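Diphthine synthase (Entamoeba histolytica, PDB 3I4T) probably transfers methyl groups from S-adenosylmethionine to the modified histidine of elongation factor 2 on the way to diphthamide. Local coordinates at residues S141-Y146 with L270-Q275; Q150-C155 with Y167-I172. One frame throughout, in Å; residues are numbered along the deposited sequence.

Interaction 1 (S141-Y146 with L270-Q275); sequences SGLQLY and LIPAPQ
Leu270, at the end of strand 267-271, pushes one methyl group into the bend that begins at Ser141. Leu270 CD1 lies 3.5 Å from Ser141 OG and 3.7 Å from Ser141 CB, and the same methyl also meets Leu143 CD1 at 3.9 Å. The contact thereby packs the loop between helix 134-137 and strand 152-154 against the end of a strand of the mixed sheet. The two leucine side chains run past each other in opposite directions, so they touch alongside, and Leu143 CD1 also comes within 4.1 Å of Leu270 CB. Leu143 spreads its two branches over successive features of the other segment: while CD1 takes Leu270, Leu143 CD2 rests 4.2 Å from Pro272 CB. Leucine suits this place because its fork covers both partners, and Pro272 offers a compact, rigid ring just where the strand gives way to loop.

The serine is part of what sets Leu143 in position. With a Ser141 chi1 of 59°, the hydroxyl is turned back over its own backbone. There Ser141 OG accepts a hydrogen bond from Leu143 N at 3.2 Å with an N-H...O angle of 162°, an ST turn. Ser141 OG is also hydrogen-bonded to the carbonyl O of Ile138, so the hydroxyl is satisfied although a methyl group lies against it. Gly142, at the centre of the turn, has a phi of 104°, a backbone region that glycine enters readily. Across the contact, Leu270 is held by backbone hydrogen bonding with Val237 of the neighbouring strand, and its side chain also packs on Ile138, Leu181 and Met239.

What binds the two segments directly is thus apolar packing in a buried setting, while the polar atom at its border spends its hydrogen bonds within its own part of the chain.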
loop_
_atom_site.group_PDB
_atom_site.type_symbol
_atom_site.label_atom_id
_atom_site.label_comp_id
_atom_site.label_asym_id
_atom_site.label_seq_id
_atom_site.Cartn_x
_atom_site.Cartn_y
_atom_site.Cartn_z
ATOM N N SER A 141 -6.784 11.231 1.042
ATOM C CA SER A 141 -7.761 11.965 0.240
ATOM C C SER A 141 -9.179 11.842 0.807
ATOM O O SER A 141 -10.020 12.717 0.602
ATOM C CB SER A 141 -7.755 11.434 -1.189
ATOM O OG SER A 141 -8.074 10.051 -1.193
ATOM N N GLY A 142 -9.443 10.742 1.501
ATOM C CA GLY A 142 -10.794 10.442 1.950
ATOM C C GLY A 142 -11.459 9.363 1.120
ATOM O O GLY A 142 -12.497 8.832 1.512
ATOM N N LEU A 143 -10.870 9.033 -0.026
ATOM C CA LEU A 143 -11.379 7.926 -0.830
ATOM C C LEU A 143 -11.000 6.589 -0.175
ATOM O O LEU A 143 -9.886 6.439 0.358
ATOM C CB LEU A 143 -10.881 8.014 -2.279
ATOM C CG LEU A 143 -11.411 9.170 -3.153
ATOM C CD1 LEU A 143 -10.570 9.304 -4.398
ATOM C CD2 LEU A 143 -12.911 9.057 -3.536
ATOM N N GLN A 144 -11.939 5.643 -0.201
ATOM C CA GLN A 144 -11.726 4.294 0.313
ATOM C C GLN A 144 -10.817 3.504 -0.613
ATOM O O GLN A 144 -11.104 3.339 -1.804
ATOM C CB GLN A 144 -13.060 3.569 0.474
ATOM C CG GLN A 144 -12.967 2.052 0.387
ATOM C CD GLN A 144 -12.580 1.383 1.696
ATOM O OE1 GLN A 144 -11.562 1.716 2.308
ATOM N NE2 GLN A 144 -13.397 0.422 2.126
ATOM N N LEU A 145 -9.720 3.018 -0.048
ATOM C CA LEU A 145 -8.731 2.224 -0.778
ATOM C C LEU A 145 -9.212 0.879 -1.345
ATOM O O LEU A 145 -8.678 0.405 -2.354
ATOM C CB LEU A 145 -7.507 1.987 0.115
ATOM C CG LEU A 145 -6.733 3.231 0.582
ATOM C CD1 LEU A 145 -5.612 2.819 1.525
ATOM C CD2 LEU A 145 -6.195 4.086 -0.606
ATOM N N TYR A 146 -10.208 0.257 -0.709
ATOM C CA TYR A 146 -10.772 -0.988 -1.246
ATOM C C TYR A 146 -11.503 -0.722 -2.538
ATOM O O TYR A 146 -11.643 -1.612 -3.364
ATOM C CB TYR A 146 -11.733 -1.660 -0.268
ATOM C CG TYR A 146 -11.113 -2.064 1.045
ATOM C CD1 TYR A 146 -9.718 -2.125 1.204
ATOM C CD2 TYR A 146 -11.925 -2.405 2.136
ATOM C CE1 TYR A 146 -9.157 -2.489 2.423
ATOM C CE2 TYR A 146 -11.375 -2.779 3.359
ATOM C CZ TYR A 146 -9.993 -2.820 3.492
ATOM O OH TYR A 146 -9.444 -3.190 4.702
ATOM N N LEU A 270 -6.048 11.353 -8.635
ATOM C CA LEU A 270 -7.078 10.368 -8.336
ATOM C C LEU A 270 -8.354 10.698 -9.087
ATOM O O LEU A 270 -8.880 11.813 -8.998
ATOM C CB LEU A 270 -7.362 10.284 -6.838
ATOM C CG LEU A 270 -6.188 10.207 -5.858
ATOM C CD1 LEU A 270 -6.737 10.113 -4.438
ATOM C CD2 LEU A 270 -5.253 9.053 -6.148
ATOM N N ILE A 271 -8.831 9.723 -9.845
ATOM C CA ILE A 271 -10.079 9.863 -10.548
ATOM C C ILE A 271 -11.117 8.982 -9.859
ATOM O O ILE A 271 -11.129 7.760 -10.052
ATOM C CB ILE A 271 -9.954 9.504 -12.050
ATOM C CG1 ILE A 271 -8.842 10.330 -12.711
ATOM C CG2 ILE A 271 -11.301 9.725 -12.752
ATOM C CD1 ILE A 271 -8.517 9.911 -14.151
ATOM N N PRO A 272 -11.981 9.604 -9.037
ATOM C CA PRO A 272 -13.007 8.885 -8.283
ATOM C C PRO A 272 -13.944 8.118 -9.199
ATOM O O PRO A 272 -14.111 8.510 -10.346
ATOM C CB PRO A 272 -13.782 10.007 -7.581
ATOM C CG PRO A 272 -12.829 11.164 -7.511
ATOM C CD PRO A 272 -11.956 11.049 -8.726
ATOM N N ALA A 273 -14.552 7.038 -8.701
ATOM C CA ALA A 273 -15.678 6.381 -9.397
ATOM C C ALA A 273 -16.847 7.362 -9.628
ATOM O O ALA A 273 -16.951 8.360 -8.924
ATOM C CB ALA A 273 -16.158 5.174 -8.593
ATOM N N PRO A 274 -17.734 7.078 -10.607
ATOM C CA PRO A 274 -18.920 7.922 -10.782
ATOM C C PRO A 274 -19.800 8.083 -9.529
ATOM O O PRO A 274 -20.474 9.098 -9.405
ATOM C CB PRO A 274 -19.678 7.218 -11.911
ATOM C CG PRO A 274 -18.589 6.623 -12.743
ATOM C CD PRO A 274 -17.612 6.102 -11.710
ATOM N N GLN A 275 -19.803 7.114 -8.610
ATOM C CA GLN A 275 -20.446 7.376 -7.319
ATOM C C GLN A 275 -19.507 7.318 -6.134
ATOM O O GLN A 275 -18.764 6.351 -5.919
ATOM C CB GLN A 275 -21.751 6.586 -7.082
ATOM C CG GLN A 275 -21.624 5.126 -6.808
ATOM C CD GLN A 275 -21.330 4.773 -5.343
ATOM O OE1 GLN A 275 -20.776 3.707 -5.070
ATOM N NE2 GLN A 275 -21.696 5.655 -4.411
#

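Interaction 2 (Q150-C155 with Y167-I172)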
loop_
_atom_site.group_PDB
_atom_site.type_symbol
_atom_site.label_atom_id
_atom_site.label_comp_id
_atom_site.label_asym_id
_atom_site.label_seq_id
_atom_site.Cartn_x
_atom_site.Cartn_y
_atom_site.Cartn_z
ATOM N N GLN A 150 -7.742 -0.898 -10.993
ATOM C CA GLN A 150 -6.337 -1.000 -11.392
ATOM C C GLN A 150 -5.645 0.360 -11.556
ATOM O O GLN A 150 -6.269 1.358 -11.947
ATOM C CB GLN A 150 -6.134 -1.925 -12.590
ATOM C CG GLN A 150 -6.336 -1.349 -13.980
ATOM C CD GLN A 150 -6.249 -2.436 -15.063
ATOM O OE1 GLN A 150 -5.211 -3.098 -15.224
ATOM N NE2 GLN A 150 -7.339 -2.625 -15.802
ATOM N N THR A 151 -4.355 0.378 -11.220
ATOM C CA THR A 151 -3.525 1.574 -11.253
ATOM C C THR A 151 -3.036 1.809 -12.679
ATOM O O THR A 151 -2.711 0.847 -13.403
ATOM C CB THR A 151 -2.352 1.423 -10.265
ATOM O OG1 THR A 151 -2.866 1.043 -8.978
ATOM C CG2 THR A 151 -1.530 2.703 -10.137
ATOM N N VAL A 152 -3.010 3.082 -13.095
ATOM C CA VAL A 152 -2.605 3.430 -14.466
ATOM C C VAL A 152 -1.456 4.449 -14.481
ATOM O O VAL A 152 -1.263 5.197 -13.513
ATOM C CB VAL A 152 -3.784 3.936 -15.336
ATOM C CG1 VAL A 152 -4.886 2.911 -15.395
ATOM C CG2 VAL A 152 -4.312 5.268 -14.828
ATOM N N SER A 153 -0.705 4.460 -15.582
ATOM C CA SER A 153 0.459 5.347 -15.744
ATOM C C SER A 153 0.322 6.229 -16.972
ATOM O O SER A 153 0.039 5.742 -18.075
ATOM C CB SER A 153 1.771 4.545 -15.834
ATOM O OG SER A 153 2.116 3.994 -14.567
ATOM N N VAL A 154 0.523 7.529 -16.771
ATOM C CA VAL A 154 0.556 8.478 -17.877
ATOM C C VAL A 154 2.017 8.781 -18.224
ATOM O O VAL A 154 2.822 9.060 -17.338
ATOM C CB VAL A 154 -0.255 9.757 -17.564
ATOM C CG1 VAL A 154 -0.174 10.745 -18.716
ATOM C CG2 VAL A 154 -1.714 9.399 -17.309
ATOM N N CYS A 155 2.342 8.694 -19.514
ATOM C CA CYS A 155 3.701 8.899 -20.014
ATOM C C CYS A 155 3.856 10.250 -20.714
ATOM O O CYS A 155 2.867 10.833 -21.178
ATOM C CB CYS A 155 4.075 7.775 -20.986
ATOM S SG CYS A 155 4.180 6.120 -20.214
ATOM N N TYR A 167 -6.206 4.781 -20.977
ATOM C CA TYR A 167 -7.545 5.326 -21.187
ATOM C C TYR A 167 -8.637 4.261 -21.076
ATOM O O TYR A 167 -9.555 4.436 -20.268
ATOM C CB TYR A 167 -7.626 6.130 -22.503
ATOM C CG TYR A 167 -8.979 6.755 -22.822
ATOM C CD1 TYR A 167 -9.393 7.944 -22.211
ATOM C CD2 TYR A 167 -9.828 6.175 -23.755
ATOM C CE1 TYR A 167 -10.627 8.524 -22.511
ATOM C CE2 TYR A 167 -11.055 6.745 -24.063
ATOM C CZ TYR A 167 -11.449 7.921 -23.436
ATOM O OH TYR A 167 -12.670 8.485 -23.756
ATOM N N PRO A 168 -8.537 3.157 -21.861
ATOM C CA PRO A 168 -9.534 2.093 -21.737
ATOM C C PRO A 168 -9.586 1.491 -20.338
ATOM O O PRO A 168 -10.662 1.118 -19.897
ATOM C CB PRO A 168 -9.063 1.032 -22.753
ATOM C CG PRO A 168 -7.623 1.318 -22.951
ATOM C CD PRO A 168 -7.520 2.813 -22.873
ATOM N N LYS A 169 -8.447 1.400 -19.654
ATOM C CA LYS A 169 -8.415 0.909 -18.264
ATOM C C LYS A 169 -9.125 1.848 -17.273
ATOM O O LYS A 169 -9.716 1.380 -16.298
ATOM C CB LYS A 169 -6.983 0.662 -17.796
ATOM C CG LYS A 169 -6.208 -0.371 -18.607
ATOM C CD LYS A 169 -4.770 -0.503 -18.095
ATOM C CE LYS A 169 -3.962 -1.412 -19.018
ATOM N NZ LYS A 169 -2.543 -1.553 -18.605
ATOM N N ILE A 170 -9.061 3.160 -17.507
ATOM C CA ILE A 170 -9.824 4.109 -16.687
ATOM C C ILE A 170 -11.330 3.916 -16.927
ATOM O O ILE A 170 -12.129 3.980 -15.987
ATOM C CB ILE A 170 -9.418 5.600 -16.936
ATOM C CG1 ILE A 170 -7.939 5.825 -16.592
ATOM C CG2 ILE A 170 -10.284 6.546 -16.108
ATOM C CD1 ILE A 170 -7.421 7.200 -16.948
ATOM N N LYS A 171 -11.692 3.651 -18.180
ATOM C CA LYS A 171 -13.071 3.369 -18.581
ATOM C C LYS A 171 -13.644 2.188 -17.806
ATOM O O LYS A 171 -14.761 2.271 -17.267
ATOM C CB LYS A 171 -13.163 3.099 -20.091
ATOM C CG LYS A 171 -14.580 3.150 -20.639
ATOM C CD LYS A 171 -14.700 2.423 -21.971
ATOM C CE LYS A 171 -16.083 2.580 -22.570
ATOM N NZ LYS A 171 -17.144 2.327 -21.554
ATOM N N ILE A 172 -12.866 1.112 -17.737
ATOM C CA ILE A 172 -13.253 -0.091 -16.979
ATOM C C ILE A 172 -13.466 0.204 -15.489
ATOM O O ILE A 172 -14.467 -0.233 -14.890
ATOM C CB ILE A 172 -12.240 -1.237 -17.197
ATOM C CG1 ILE A 172 -12.421 -1.829 -18.604
ATOM C CG2 ILE A 172 -12.388 -2.334 -16.137
ATOM C CD1 ILE A 172 -11.235 -2.653 -19.083
HETATM O O HOH W 1 -9.490 -1.287 -14.954
#
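A chi1 of 84° folds Gln150 CG back over its own backbone, and the chain then runs extended to CD, while Lys169 sets CG on the side of its backbone N and stretches out fully toward NZ. With these torsions the two side chains cross at about a right angle, within a beta-alpha-beta unit: strand 152-154 leads into helix 166-175, which packs against it before the chain returns in the parallel strand 180-187.

At the crossing the amide of Gln150 lies against the aliphatic part of the lysine. Gln150 NE2 is 3.8 Å from Lys169 CG, and Gln150 CD and Gln150 OE1 are each 3.9 Å from Lys169 CD. Lysine suits this border of the contact, since its methylenes can cover the glutamine while its ammonium group extends beyond them.

Deeper in, Val152 divides its branches between neighbouring helix residues. Val152 CG1 reaches Lys169 CB at 3.9 Å, and Val152 CG2 meets Ile170 CG1 at 4.1 Å. Branched residues fit this layer, where Val152 also touches Thr180 of the adjoining strand and Tyr166 of the helix, and Ile170 packs on Val229. The residues leading into the strand are held separately: Gln150 O is hydrogen-bonded to Asn173 ND2 further along the same helix, and Gln150 packs on Tyr146 of the second subunit.

One water completes the polar side of the contact. The water accepts a hydrogen bond from Gln150 NE2 at 2.7 Å and donates one to Lys169 O at 3.0 Å, joining the glutamine amide to the helix backbone.

In the fold
Interactions 1 and 2 have centres 14 Å apart and both reach the mixed sheet of the region that follows the parallel sheet in the chain. Strand 180-187 stands between their strands, pairing parallel with 152-154 and antiparallel with 267-271. Along the chain both segments of interaction 2 fall between those of interaction 1, which joins the loop after helix 134-137 to the last strand. They meet where Ile271 CD1 packs on Ile170 CD1 at 4.0 Å, so helix 166-175 links the two. Both also touch the second subunit, which places this part of the fold at the interface between the two subunits.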